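Local coordinates for protein aminotransferase, class I (Staphylococcus aureus, PDB 2O1B) that probably catalyses the pyridoxal-phosphate-dependent transfer of amino groups between amino acids and 2-oxo acids, as an aspartate aminotransferase of class I does, at residues A27-S32 and Y146-L151; L49-V54 and S361-P366; D67-A72 and G288-A293; E88-A93 and D292-A297; V339-P344 and V378-A383. One frame throughout, in Å; residues are numbered along the deposited sequence.

Five contacts sample three regions of one subunit of the dimer. Interactions 2 and 5 are neighbours, their centres about 9 Å apart: strands 365-366 and 377-381 lie side by side in one sheet, A365 bonding to R379 through the backbone, and M52 and S381 are also bonded. Interactions 3 and 4, about 10 Å apart by centres, use successive turns of helix 288-300 and share D292 and A293. Interaction 1 stands by itself, 24 Å from interactions 2 and 5, centre to centre. Interaction 5 brings the R379 side chain to about 6 Å from a bound pyridoxal-5'-phosphate, whereas that of A148 in interaction 1 stays about 12 Å away. Interactions 1 and 3 also reach the second subunit.

Interaction 1. Residues A27-S32 and Y146-L151; sequences ANIPDS and YLAGVL
I29 and P30 lay the N-terminal arm against A148, L147 and L151 of helix 146-152, which in this fold-type I aminotransferase connects strands 135-140 and 156-161 of the large-domain sheet. No hydrogen bond spans the two segments, so the join is made of aliphatic carbons. I29 is the buried residue of the arm. From CB its two branches part: CG2 stands anti to the backbone N (chi1 -52° for CG1) and goes to the helix surface, resting 3.9 Å from A148 CB. CG1 takes the other direction and runs past L151, with both CB and CD1 of that leucine 4.2 Å from it; the two side chains slide by one another in opposite senses. The tip, I29 CD1, ends near the backbone of the helix, 4.1 Å from A148 O. One isoleucine therefore spans about one helical turn, from A148 to L151. L151 in turn sends CD1 up to the arm, where it also comes near N28 O. L147, V150 and L151 also touch P157 of strand 156-161, and V150 packs on V136 and L138, so the arm adds a further layer to a helix already seated on the sheet. The second subunit closes over this place: H281 of that subunit packs on both I29 and A148, and its K277 bonds to I29 O and makes a salt bridge with D31. At the more exposed P30 the leucine and proline side chains cross at about a right angle, with P30 CG 3.8 Å from L147 CD1.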
# COMPACT_ATOMS: atom_id res chain seq x y z
N ALA A 27 14.72 -11.68 3.94
CA ALA A 27 15.05 -12.98 4.52
C ALA A 27 15.10 -12.93 6.04
O ALA A 27 14.75 -13.90 6.72
CB ALA A 27 16.38 -13.47 3.97
N ASN A 28 15.55 -11.80 6.58
CA ASN A 28 15.62 -11.60 8.03
C ASN A 28 14.26 -11.65 8.71
O ASN A 28 14.17 -12.04 9.87
CB ASN A 28 16.30 -10.27 8.36
CG ASN A 28 17.78 -10.43 8.65
OD1 ASN A 28 18.57 -10.75 7.76
ND2 ASN A 28 18.16 -10.20 9.90
N ILE A 29 13.21 -11.27 7.98
CA ILE A 29 11.90 -11.04 8.59
C ILE A 29 11.11 -12.32 8.90
O ILE A 29 10.75 -13.05 7.98
CB ILE A 29 11.04 -10.03 7.77
CG1 ILE A 29 11.86 -8.76 7.51
CG2 ILE A 29 9.75 -9.71 8.52
CD1 ILE A 29 11.21 -7.76 6.55
N PRO A 30 10.85 -12.58 10.20
CA PRO A 30 10.07 -13.76 10.57
C PRO A 30 8.72 -13.70 9.91
O PRO A 30 8.14 -12.63 9.79
CB PRO A 30 9.92 -13.63 12.10
CG PRO A 30 10.31 -12.23 12.43
CD PRO A 30 11.27 -11.80 11.37
N ASP A 31 8.23 -14.85 9.44
CA ASP A 31 6.95 -14.89 8.76
C ASP A 31 5.85 -14.26 9.61
O ASP A 31 5.88 -14.34 10.83
CB ASP A 31 6.57 -16.33 8.38
CG ASP A 31 7.26 -16.80 7.11
OD1 ASP A 31 8.08 -16.05 6.54
OD2 ASP A 31 6.98 -17.94 6.68
N SER A 32 4.90 -13.62 8.94
CA SER A 32 3.71 -13.13 9.60
C SER A 32 3.04 -14.32 10.28
O SER A 32 2.52 -15.22 9.61
CB SER A 32 2.77 -12.48 8.58
OG SER A 32 1.62 -11.97 9.22
N TYR A 146 5.16 -4.54 14.08
CA TYR A 146 6.15 -3.46 14.14
C TYR A 146 7.54 -3.94 13.73
O TYR A 146 8.25 -3.23 13.04
CB TYR A 146 6.24 -2.83 15.53
CG TYR A 146 4.93 -2.41 16.14
CD1 TYR A 146 3.87 -1.95 15.34
CD2 TYR A 146 4.76 -2.44 17.52
CE1 TYR A 146 2.64 -1.55 15.92
CE2 TYR A 146 3.56 -2.04 18.11
CZ TYR A 146 2.51 -1.60 17.30
OH TYR A 146 1.34 -1.21 17.90
N LEU A 147 7.89 -5.15 14.15
CA LEU A 147 9.25 -5.68 13.99
C LEU A 147 9.69 -5.61 12.53
O LEU A 147 10.83 -5.23 12.24
CB LEU A 147 9.32 -7.12 14.50
CG LEU A 147 10.58 -7.78 15.07
CD1 LEU A 147 10.55 -9.28 14.85
CD2 LEU A 147 11.88 -7.20 14.58
N ALA A 148 8.80 -5.99 11.63
CA ALA A 148 9.07 -5.98 10.20
C ALA A 148 9.50 -4.59 9.71
O ALA A 148 10.49 -4.47 8.97
CB ALA A 148 7.85 -6.46 9.41
N GLY A 149 8.75 -3.56 10.12
CA GLY A 149 9.06 -2.17 9.79
C GLY A 149 10.47 -1.77 10.22
O GLY A 149 11.25 -1.23 9.43
N VAL A 150 10.81 -2.05 11.48
CA VAL A 150 12.16 -1.75 11.99
C VAL A 150 13.23 -2.43 11.12
O VAL A 150 14.20 -1.79 10.69
CB VAL A 150 12.32 -2.14 13.47
CG1 VAL A 150 13.68 -1.72 13.97
CG2 VAL A 150 11.22 -1.49 14.32
N LEU A 151 13.03 -3.73 10.84
CA LEU A 151 13.99 -4.52 10.06
C LEU A 151 14.08 -4.05 8.62
O LEU A 151 15.14 -4.11 8.00
CB LEU A 151 13.66 -6.02 10.11
CG LEU A 151 13.80 -6.74 11.45
CD1 LEU A 151 13.40 -8.20 11.33
CD2 LEU A 151 15.24 -6.64 11.99

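Interaction 2. Residues L49-V54 and S361-P366; sequences LINMAV and SILVAP
A short parallel beta ladder in the smaller domain of this aminotransferase holds L49-V54 against S361-P366, pairing I50 with I362 and N51 with L363. The two segments run nearly parallel, their directions 5° apart. S361, with its positive phi just after helix 349-360, starts the ladder: its O accepts from I50 N at 2.9 Å, while S361 OG turns to L47 O. I50 O then takes L363 N, also at 2.9 Å. Beyond this the bonding deteriorates, since M52 N reaches L363 O only through a weak, bent bond (128°). The chain leaves the ladder here by an Asx turn: N51 OD1 accepts from A53 N at 3.2 Å, the donor tilted from the plane of the amide carbonyl. An extended first torsion (chi1 -169°) puts the N51 amide there, and it then lies alongside L363, both side chains heading the same way. A53 CB, beyond the ladder, also touches L363, 3.8 Å from its CD1. On the face that carries I50 and I362, both meet R395 of helix 388-397. The selenomethionine M52 bends at its last torsion and angles across I362, where helix 388-397 also offers A392; the closest atoms are M52 SE and I362 CG2, 3.7 Å apart.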
# COMPACT_ATOMS: atom_id res chain seq x y z
N LEU A 49 -15.68 -25.94 15.78
CA LEU A 49 -14.62 -24.96 15.98
C LEU A 49 -15.15 -23.60 16.42
O LEU A 49 -16.12 -23.09 15.86
CB LEU A 49 -13.78 -24.81 14.70
CG LEU A 49 -12.55 -23.90 14.73
CD1 LEU A 49 -11.41 -24.51 15.54
CD2 LEU A 49 -12.10 -23.57 13.31
N ILE A 50 -14.51 -23.03 17.44
CA ILE A 50 -14.68 -21.63 17.82
C ILE A 50 -13.33 -20.96 17.62
O ILE A 50 -12.33 -21.33 18.24
CB ILE A 50 -15.18 -21.47 19.27
CG1 ILE A 50 -16.47 -22.28 19.48
CG2 ILE A 50 -15.42 -19.99 19.60
CD1 ILE A 50 -16.83 -22.50 20.94
N ASN A 51 -13.29 -19.98 16.71
CA ASN A 51 -12.06 -19.29 16.34
C ASN A 51 -11.93 -18.02 17.15
O ASN A 51 -12.47 -16.99 16.78
CB ASN A 51 -12.06 -18.98 14.84
CG ASN A 51 -10.71 -18.49 14.33
OD1 ASN A 51 -9.79 -18.18 15.10
ND2 ASN A 51 -10.58 -18.42 13.01
N MSE A 52 -11.22 -18.12 18.28
CA MSE A 52 -11.02 -16.99 19.18
C MSE A 52 -9.65 -16.35 18.95
O MSE A 52 -9.10 -15.70 19.84
CB MSE A 52 -11.15 -17.44 20.64
CG MSE A 52 -12.39 -18.27 20.94
SE MSE A 52 -12.63 -18.57 22.82
CE MSE A 52 -13.67 -16.99 23.28
N ALA A 53 -9.12 -16.56 17.76
CA ALA A 53 -7.84 -15.99 17.36
C ALA A 53 -8.05 -14.74 16.48
O ALA A 53 -7.09 -14.20 15.92
CB ALA A 53 -7.02 -17.03 16.64
N VAL A 54 -9.30 -14.30 16.39
CA VAL A 54 -9.70 -13.21 15.49
C VAL A 54 -9.46 -11.82 16.07
O VAL A 54 -9.86 -11.51 17.20
CB VAL A 54 -11.19 -13.35 14.99
CG1 VAL A 54 -11.53 -14.80 14.61
CG2 VAL A 54 -12.21 -12.81 16.00
N SER A 361 -11.23 -27.72 20.40
CA SER A 361 -11.60 -27.01 19.16
C SER A 361 -11.75 -25.49 19.36
O SER A 361 -12.65 -24.87 18.79
CB SER A 361 -12.86 -27.61 18.52
OG SER A 361 -12.62 -28.92 18.05
N ILE A 362 -10.88 -24.93 20.18
CA ILE A 362 -10.79 -23.48 20.38
C ILE A 362 -9.47 -22.98 19.80
O ILE A 362 -8.39 -23.38 20.24
CB ILE A 362 -10.88 -23.08 21.88
CG1 ILE A 362 -12.24 -23.44 22.46
CG2 ILE A 362 -10.61 -21.59 22.06
CD1 ILE A 362 -12.35 -23.21 23.95
N LEU A 363 -9.56 -22.11 18.80
CA LEU A 363 -8.36 -21.50 18.25
C LEU A 363 -8.07 -20.22 19.03
O LEU A 363 -8.94 -19.36 19.16
CB LEU A 363 -8.52 -21.17 16.77
CG LEU A 363 -7.36 -21.42 15.79
CD1 LEU A 363 -7.35 -20.33 14.71
CD2 LEU A 363 -5.99 -21.51 16.46
N VAL A 364 -6.87 -20.13 19.58
CA VAL A 364 -6.47 -18.91 20.27
C VAL A 364 -5.19 -18.40 19.65
O VAL A 364 -4.54 -19.11 18.88
CB VAL A 364 -6.28 -19.10 21.81
CG1 VAL A 364 -7.59 -19.53 22.48
CG2 VAL A 364 -5.13 -20.08 22.12
N ALA A 365 -4.83 -17.17 20.00
CA ALA A 365 -3.55 -16.64 19.62
C ALA A 365 -2.54 -16.87 20.74
O ALA A 365 -2.73 -16.38 21.85
CB ALA A 365 -3.67 -15.16 19.29
N PRO A 366 -1.47 -17.62 20.44
CA PRO A 366 -0.41 -17.83 21.41
C PRO A 366 0.30 -16.52 21.73
O PRO A 366 0.48 -15.68 20.85
CB PRO A 366 0.55 -18.78 20.68
CG PRO A 366 0.27 -18.57 19.23
CD PRO A 366 -1.21 -18.32 19.17

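Interaction 3. Residues D67-A72 and G288-A293; sequences DHFQKA and GALQDA
F69 and A72 of helix 63-72 press on A289, L290 and A293 of helix 288-300, the two axes running nearly antiparallel (152°) and approaching to 8.3 Å. The tight part lies around the F69 ring. CG is anti to the backbone N (chi1 -154°), which carries the ring across to the opposing helix, and A289 O sits 3.8 Å above the ring plane, over its centre. A293 CB comes in obliquely, 3.5 Å from F69 CD1, and L290 follows at the far end, with its CD1 3.9 Å from F69 CE1. Next to the ring the alanine methyls meet, A72 CB and A289 CB 3.6 Å apart, and A72 O also lies on A289 CB; small residues at both positions let the backbones come this close. Packing thins out toward D292, which is only partly buried. Its OD2 is 3.8 Å from A72 CB, a mere touch, while OD1 is held by a salt bridge to K87, which probably does more to fix the carboxylate than anything on helix 63-72. No hydrogen bond links the two segments. The H68 ring leaves the contact and stacks on Y296 of helix 288-300. F260 and F287 also touch F69, and L73 of the second subunit packs on it too. This is an alanine-lined antiparallel helix pair with a phenylalanine wedged at its side, beside the dimer interface of a fold-type I aminotransferase.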
# COMPACT_ATOMS: atom_id res chain seq x y z
N ASP A 67 -24.05 2.51 1.90
CA ASP A 67 -24.84 3.29 0.92
C ASP A 67 -24.05 4.43 0.28
O ASP A 67 -24.14 4.66 -0.92
CB ASP A 67 -26.10 3.91 1.54
CG ASP A 67 -27.02 2.88 2.15
OD1 ASP A 67 -27.80 3.26 3.07
OD2 ASP A 67 -26.98 1.71 1.71
N HIS A 68 -23.27 5.14 1.09
CA HIS A 68 -22.45 6.23 0.58
C HIS A 68 -21.26 5.79 -0.26
O HIS A 68 -20.89 6.48 -1.21
CB HIS A 68 -22.04 7.18 1.71
CG HIS A 68 -23.06 8.25 1.95
ND1 HIS A 68 -22.88 9.56 1.55
CD2 HIS A 68 -24.31 8.19 2.46
CE1 HIS A 68 -23.95 10.26 1.84
NE2 HIS A 68 -24.85 9.45 2.39
N PHE A 69 -20.69 4.63 0.06
CA PHE A 69 -19.67 4.03 -0.81
C PHE A 69 -20.29 3.67 -2.18
O PHE A 69 -19.76 4.05 -3.22
CB PHE A 69 -19.07 2.79 -0.13
CG PHE A 69 -17.66 2.44 -0.58
CD1 PHE A 69 -16.75 1.93 0.34
CD2 PHE A 69 -17.25 2.59 -1.90
CE1 PHE A 69 -15.47 1.59 -0.04
CE2 PHE A 69 -15.97 2.24 -2.30
CZ PHE A 69 -15.07 1.75 -1.37
N GLN A 70 -21.42 2.98 -2.17
CA GLN A 70 -22.13 2.63 -3.39
C GLN A 70 -22.34 3.84 -4.30
O GLN A 70 -22.12 3.77 -5.51
CB GLN A 70 -23.47 1.93 -3.07
CG GLN A 70 -23.24 0.53 -2.49
CD GLN A 70 -24.51 -0.19 -2.05
OE1 GLN A 70 -24.52 -1.43 -2.00
NE2 GLN A 70 -25.56 0.56 -1.71
N LYS A 71 -22.75 4.95 -3.69
CA LYS A 71 -23.00 6.19 -4.42
C LYS A 71 -21.72 6.82 -4.93
O LYS A 71 -21.68 7.30 -6.07
CB LYS A 71 -23.80 7.18 -3.57
CG LYS A 71 -25.24 6.75 -3.42
CD LYS A 71 -26.13 7.84 -2.84
CE LYS A 71 -27.60 7.47 -2.96
NZ LYS A 71 -28.13 7.59 -4.36
N ALA A 72 -20.68 6.81 -4.10
CA ALA A 72 -19.36 7.35 -4.44
C ALA A 72 -18.69 6.68 -5.65
O ALA A 72 -17.75 7.23 -6.21
CB ALA A 72 -18.43 7.28 -3.23
N GLY A 288 -10.87 7.41 -4.41
CA GLY A 288 -11.77 8.48 -4.02
C GLY A 288 -13.04 8.01 -3.32
O GLY A 288 -13.46 8.61 -2.34
N ALA A 289 -13.65 6.94 -3.84
CA ALA A 289 -14.88 6.39 -3.25
C ALA A 289 -14.63 5.81 -1.84
O ALA A 289 -15.49 5.92 -0.96
CB ALA A 289 -15.48 5.35 -4.16
N LEU A 290 -13.46 5.21 -1.63
CA LEU A 290 -13.06 4.78 -0.29
C LEU A 290 -12.88 5.98 0.63
O LEU A 290 -13.25 5.95 1.81
CB LEU A 290 -11.78 3.93 -0.34
CG LEU A 290 -11.20 3.45 1.01
CD1 LEU A 290 -12.22 2.65 1.85
CD2 LEU A 290 -9.90 2.64 0.81
N GLN A 291 -12.32 7.07 0.10
CA GLN A 291 -12.19 8.30 0.89
C GLN A 291 -13.56 8.84 1.33
O GLN A 291 -13.73 9.23 2.49
CB GLN A 291 -11.43 9.37 0.11
CG GLN A 291 -9.94 9.09 -0.12
CD GLN A 291 -9.22 10.31 -0.65
OE1 GLN A 291 -9.22 11.36 0.01
NE2 GLN A 291 -8.64 10.20 -1.84
N ASP A 292 -14.53 8.84 0.42
CA ASP A 292 -15.88 9.33 0.73
C ASP A 292 -16.60 8.50 1.81
O ASP A 292 -17.25 9.05 2.71
CB ASP A 292 -16.74 9.40 -0.55
CG ASP A 292 -16.28 10.51 -1.51
OD1 ASP A 292 -15.36 11.27 -1.11
OD2 ASP A 292 -16.80 10.62 -2.64
N ALA A 293 -16.48 7.17 1.72
CA ALA A 293 -17.01 6.27 2.74
C ALA A 293 -16.37 6.53 4.10
O ALA A 293 -17.05 6.54 5.12
CB ALA A 293 -16.82 4.83 2.32

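Interaction 4. Residues E88-A93 and D292-A297; sequences EAFKQA and DAAIYA
F90 brings the one aromatic ring of this contact to A294 and I295, and both meet it at a slant. A294 CB lies 3.7 Å from both CE1 and CZ, so its methyl bears on the outer end of the ring; I295 CG1 is 4.0 Å from CD1, nearer the root. The ring stretches over helix 288-300, where Q291 and L298 touch it as well, and I114, V262 and M286 help to enclose it. The other large side chain is I295, which crosses F90 at an angle. Its CG1 and CD1 branch leans on the backbone of helix 88-102 itself, CG1 3.6 Å from F90 CA and CD1 3.6 Å from F90 N, before CD1 ends 3.9 Å from A89 CB. The shorter CG2 branch, pointing opposite the backbone N about the first torsion, faces A93 CB at 4.4 Å, a looser touch. I295 thus fits among A89, F90 and A93, of which A89 and A93 are one turn apart. The axes cross at 30° in the same N-to-C sense and come within 9.2 Å. Polar groups are kept to other sides: E88 pairs with K108, and K91 with E109. Across the two segments there is no hydrogen bond or salt bridge, which implies that these helices are held together here by shape and by the burial of hydrocarbon.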
# COMPACT_ATOMS: atom_id res chain seq x y z
N GLU A 88 -9.50 17.16 0.43
CA GLU A 88 -9.63 18.16 1.49
C GLU A 88 -10.70 17.78 2.51
O GLU A 88 -10.49 17.93 3.72
CB GLU A 88 -9.96 19.53 0.89
CG GLU A 88 -8.73 20.39 0.63
CD GLU A 88 -8.04 20.80 1.92
OE1 GLU A 88 -8.65 21.54 2.73
OE2 GLU A 88 -6.88 20.38 2.12
N ALA A 89 -11.83 17.29 2.02
CA ALA A 89 -12.92 16.84 2.89
C ALA A 89 -12.50 15.70 3.83
O ALA A 89 -13.01 15.60 4.94
CB ALA A 89 -14.13 16.46 2.07
N PHE A 90 -11.58 14.85 3.37
CA PHE A 90 -11.05 13.74 4.20
C PHE A 90 -10.12 14.31 5.26
O PHE A 90 -10.30 14.05 6.45
CB PHE A 90 -10.38 12.65 3.33
CG PHE A 90 -10.12 11.31 4.05
CD1 PHE A 90 -10.67 11.02 5.29
CD2 PHE A 90 -9.32 10.34 3.43
CE1 PHE A 90 -10.40 9.79 5.92
CE2 PHE A 90 -9.06 9.11 4.05
CZ PHE A 90 -9.60 8.84 5.29
N LYS A 91 -9.15 15.12 4.84
CA LYS A 91 -8.25 15.78 5.80
C LYS A 91 -9.04 16.53 6.87
O LYS A 91 -8.68 16.54 8.05
CB LYS A 91 -7.31 16.75 5.08
CG LYS A 91 -6.40 16.12 4.04
CD LYS A 91 -5.57 17.20 3.38
CE LYS A 91 -4.72 16.64 2.24
NZ LYS A 91 -4.22 17.76 1.38
N GLN A 92 -10.13 17.17 6.44
CA GLN A 92 -11.00 17.93 7.32
C GLN A 92 -11.83 17.05 8.26
O GLN A 92 -12.06 17.42 9.41
CB GLN A 92 -11.92 18.83 6.50
CG GLN A 92 -12.76 19.79 7.33
CD GLN A 92 -11.94 20.89 7.99
OE1 GLN A 92 -11.23 21.62 7.31
NE2 GLN A 92 -12.06 21.03 9.30
N ALA A 93 -12.29 15.89 7.77
CA ALA A 93 -13.05 14.97 8.62
C ALA A 93 -12.16 14.40 9.72
O ALA A 93 -12.63 14.14 10.83
CB ALA A 93 -13.66 13.84 7.80
N ASP A 292 -14.53 8.84 0.42
CA ASP A 292 -15.88 9.33 0.73
C ASP A 292 -16.60 8.50 1.81
O ASP A 292 -17.25 9.05 2.71
CB ASP A 292 -16.74 9.40 -0.55
CG ASP A 292 -16.28 10.51 -1.51
OD1 ASP A 292 -15.36 11.27 -1.11
OD2 ASP A 292 -16.80 10.62 -2.64
N ALA A 293 -16.48 7.17 1.72
CA ALA A 293 -17.01 6.27 2.74
C ALA A 293 -16.37 6.53 4.10
O ALA A 293 -17.05 6.54 5.12
CB ALA A 293 -16.82 4.83 2.32
N ALA A 294 -15.05 6.74 4.10
CA ALA A 294 -14.30 7.08 5.31
C ALA A 294 -14.74 8.43 5.92
O ALA A 294 -14.86 8.55 7.15
CB ALA A 294 -12.82 7.08 5.02
N ILE A 295 -14.97 9.42 5.06
CA ILE A 295 -15.43 10.74 5.47
C ILE A 295 -16.77 10.57 6.14
O ILE A 295 -17.01 11.10 7.22
CB ILE A 295 -15.59 11.69 4.24
CG1 ILE A 295 -14.22 12.17 3.73
CG2 ILE A 295 -16.49 12.91 4.58
CD1 ILE A 295 -14.22 12.61 2.26
N TYR A 296 -17.65 9.82 5.49
CA TYR A 296 -18.99 9.62 6.01
C TYR A 296 -18.93 8.95 7.38
O TYR A 296 -19.63 9.37 8.29
CB TYR A 296 -19.82 8.79 5.04
CG TYR A 296 -21.28 8.86 5.35
CD1 TYR A 296 -21.90 7.85 6.08
CD2 TYR A 296 -22.04 9.95 4.95
CE1 TYR A 296 -23.25 7.92 6.38
CE2 TYR A 296 -23.38 10.03 5.24
CZ TYR A 296 -23.98 9.01 5.95
OH TYR A 296 -25.32 9.10 6.23
N ALA A 297 -18.05 7.96 7.53
CA ALA A 297 -17.93 7.22 8.79
C ALA A 297 -17.52 8.14 9.93
O ALA A 297 -18.19 8.20 10.96
CB ALA A 297 -16.97 6.06 8.64

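Interaction 5. Residues V339-P344 and V378-A383; sequences VWLETP and VRISLA
V339-E342 and V378-S381 form an antiparallel ladder in which V339-I380 and L341-V378 are hydrogen-bonded pairs and W340-R379 is the non-hydrogen-bonded pair between them. Each bonded pair is closed by two bonds: V339 N to I380 O at 2.8 Å with I380 N returning to V339 O, and L341 N to V378 O with V378 N returning to L341 O at 2.7 Å. On one face L341, V378, I380 and V339 make an aliphatic layer. L341 and V378 point the same way side by side, L341 CB 3.8 Å from V378 CG2, and L341 CD1 reaches over to I380 CD1 at the same distance. Further along, V339 CG2 meets L382 CD1 at 3.8 Å. On the other face W340, its first torsion fully extended (chi1 -174°), swings its six-membered ring over the partner strand, where CE3 lies 3.7 Å from V378 O. The indole is steadied from outside, NE1 bonding to Y167 OH and the ring stacking on Y377. The R379 guanidinium points elsewhere, bonding through NH1 to OD1 of N192, a residue of the cofactor pocket. The strands are the inner pair of the four-stranded sheet, between strands 330-331 and 365-366. Helix 349-360 covers L341 and V378 through F352, and helix 302-325 covers I380 and L382 through F319.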
# COMPACT_ATOMS: atom_id res chain seq x y z
N VAL A 339 -9.18 -11.05 25.78
CA VAL A 339 -8.71 -11.35 27.14
C VAL A 339 -7.35 -12.08 27.08
O VAL A 339 -7.15 -12.95 26.24
CB VAL A 339 -9.78 -12.09 28.00
CG1 VAL A 339 -9.28 -12.33 29.44
CG2 VAL A 339 -11.08 -11.29 28.04
N TRP A 340 -6.43 -11.67 27.95
CA TRP A 340 -5.05 -12.17 28.02
C TRP A 340 -5.07 -13.20 29.14
O TRP A 340 -5.20 -12.85 30.32
CB TRP A 340 -4.13 -10.98 28.33
CG TRP A 340 -2.62 -11.13 28.33
CD1 TRP A 340 -1.77 -10.73 29.32
CD2 TRP A 340 -1.78 -11.63 27.27
NE1 TRP A 340 -0.46 -10.96 28.97
CE2 TRP A 340 -0.44 -11.50 27.71
CE3 TRP A 340 -2.03 -12.15 25.99
CZ2 TRP A 340 0.64 -11.92 26.93
CZ3 TRP A 340 -0.95 -12.57 25.21
CH2 TRP A 340 0.37 -12.45 25.68
N LEU A 341 -4.98 -14.49 28.76
CA LEU A 341 -5.18 -15.63 29.66
C LEU A 341 -3.85 -16.32 29.94
O LEU A 341 -3.08 -16.58 29.02
CB LEU A 341 -6.10 -16.66 28.98
CG LEU A 341 -7.02 -17.68 29.66
CD1 LEU A 341 -6.85 -19.04 29.00
CD2 LEU A 341 -6.87 -17.82 31.18
N GLU A 342 -3.58 -16.63 31.21
CA GLU A 342 -2.42 -17.46 31.57
C GLU A 342 -2.55 -18.87 31.02
O GLU A 342 -3.64 -19.45 31.01
CB GLU A 342 -2.27 -17.54 33.10
CG GLU A 342 -1.93 -16.22 33.77
CD GLU A 342 -1.28 -16.39 35.15
OE1 GLU A 342 -0.58 -17.39 35.38
OE2 GLU A 342 -1.49 -15.51 36.00
N THR A 343 -1.43 -19.42 30.54
CA THR A 343 -1.34 -20.85 30.29
C THR A 343 -1.18 -21.58 31.63
O THR A 343 -0.64 -21.03 32.60
CB THR A 343 -0.18 -21.22 29.36
OG1 THR A 343 1.08 -20.88 29.97
CG2 THR A 343 -0.34 -20.55 28.00
N PRO A 344 -1.67 -22.84 31.70
CA PRO A 344 -1.53 -23.60 32.93
C PRO A 344 -0.11 -24.11 33.05
O PRO A 344 0.62 -24.12 32.04
CB PRO A 344 -2.50 -24.77 32.73
CG PRO A 344 -2.68 -24.90 31.30
CD PRO A 344 -2.38 -23.60 30.66
N VAL A 378 -2.10 -16.72 26.46
CA VAL A 378 -2.75 -16.78 25.17
C VAL A 378 -3.73 -15.62 25.06
O VAL A 378 -4.26 -15.15 26.07
CB VAL A 378 -3.45 -18.14 24.92
CG1 VAL A 378 -2.42 -19.28 24.89
CG2 VAL A 378 -4.53 -18.41 25.98
N ARG A 379 -3.95 -15.16 23.83
CA ARG A 379 -4.89 -14.08 23.55
C ARG A 379 -6.21 -14.64 23.03
O ARG A 379 -6.23 -15.49 22.13
CB ARG A 379 -4.28 -13.12 22.52
CG ARG A 379 -4.97 -11.76 22.42
CD ARG A 379 -4.51 -11.03 21.15
NE ARG A 379 -5.02 -11.69 19.94
CZ ARG A 379 -4.78 -11.30 18.69
NH1 ARG A 379 -4.04 -10.22 18.44
NH2 ARG A 379 -5.30 -11.98 17.68
N ILE A 380 -7.30 -14.17 23.61
CA ILE A 380 -8.62 -14.72 23.34
C ILE A 380 -9.51 -13.59 22.83
O ILE A 380 -9.74 -12.61 23.53
CB ILE A 380 -9.21 -15.36 24.60
CG1 ILE A 380 -8.47 -16.68 24.91
CG2 ILE A 380 -10.72 -15.57 24.46
CD1 ILE A 380 -8.87 -17.33 26.22
N SER A 381 -9.97 -13.73 21.59
CA SER A 381 -10.81 -12.70 20.97
C SER A 381 -12.27 -12.85 21.36
O SER A 381 -12.85 -13.92 21.23
CB SER A 381 -10.68 -12.76 19.46
OG SER A 381 -11.57 -11.83 18.85
N LEU A 382 -12.85 -11.74 21.82
CA LEU A 382 -14.27 -11.72 22.17
C LEU A 382 -15.12 -11.30 20.97
O LEU A 382 -16.31 -11.01 21.10
CB LEU A 382 -14.49 -10.78 23.36
CG LEU A 382 -13.76 -11.11 24.67
CD1 LEU A 382 -13.57 -9.85 25.51
CD2 LEU A 382 -14.50 -12.18 25.46
N ALA A 383 -14.50 -11.27 19.79
CA ALA A 383 -15.14 -10.79 18.58
C ALA A 383 -15.86 -11.90 17.83
O ALA A 383 -15.55 -12.21 16.68
CB ALA A 383 -14.12 -10.12 17.70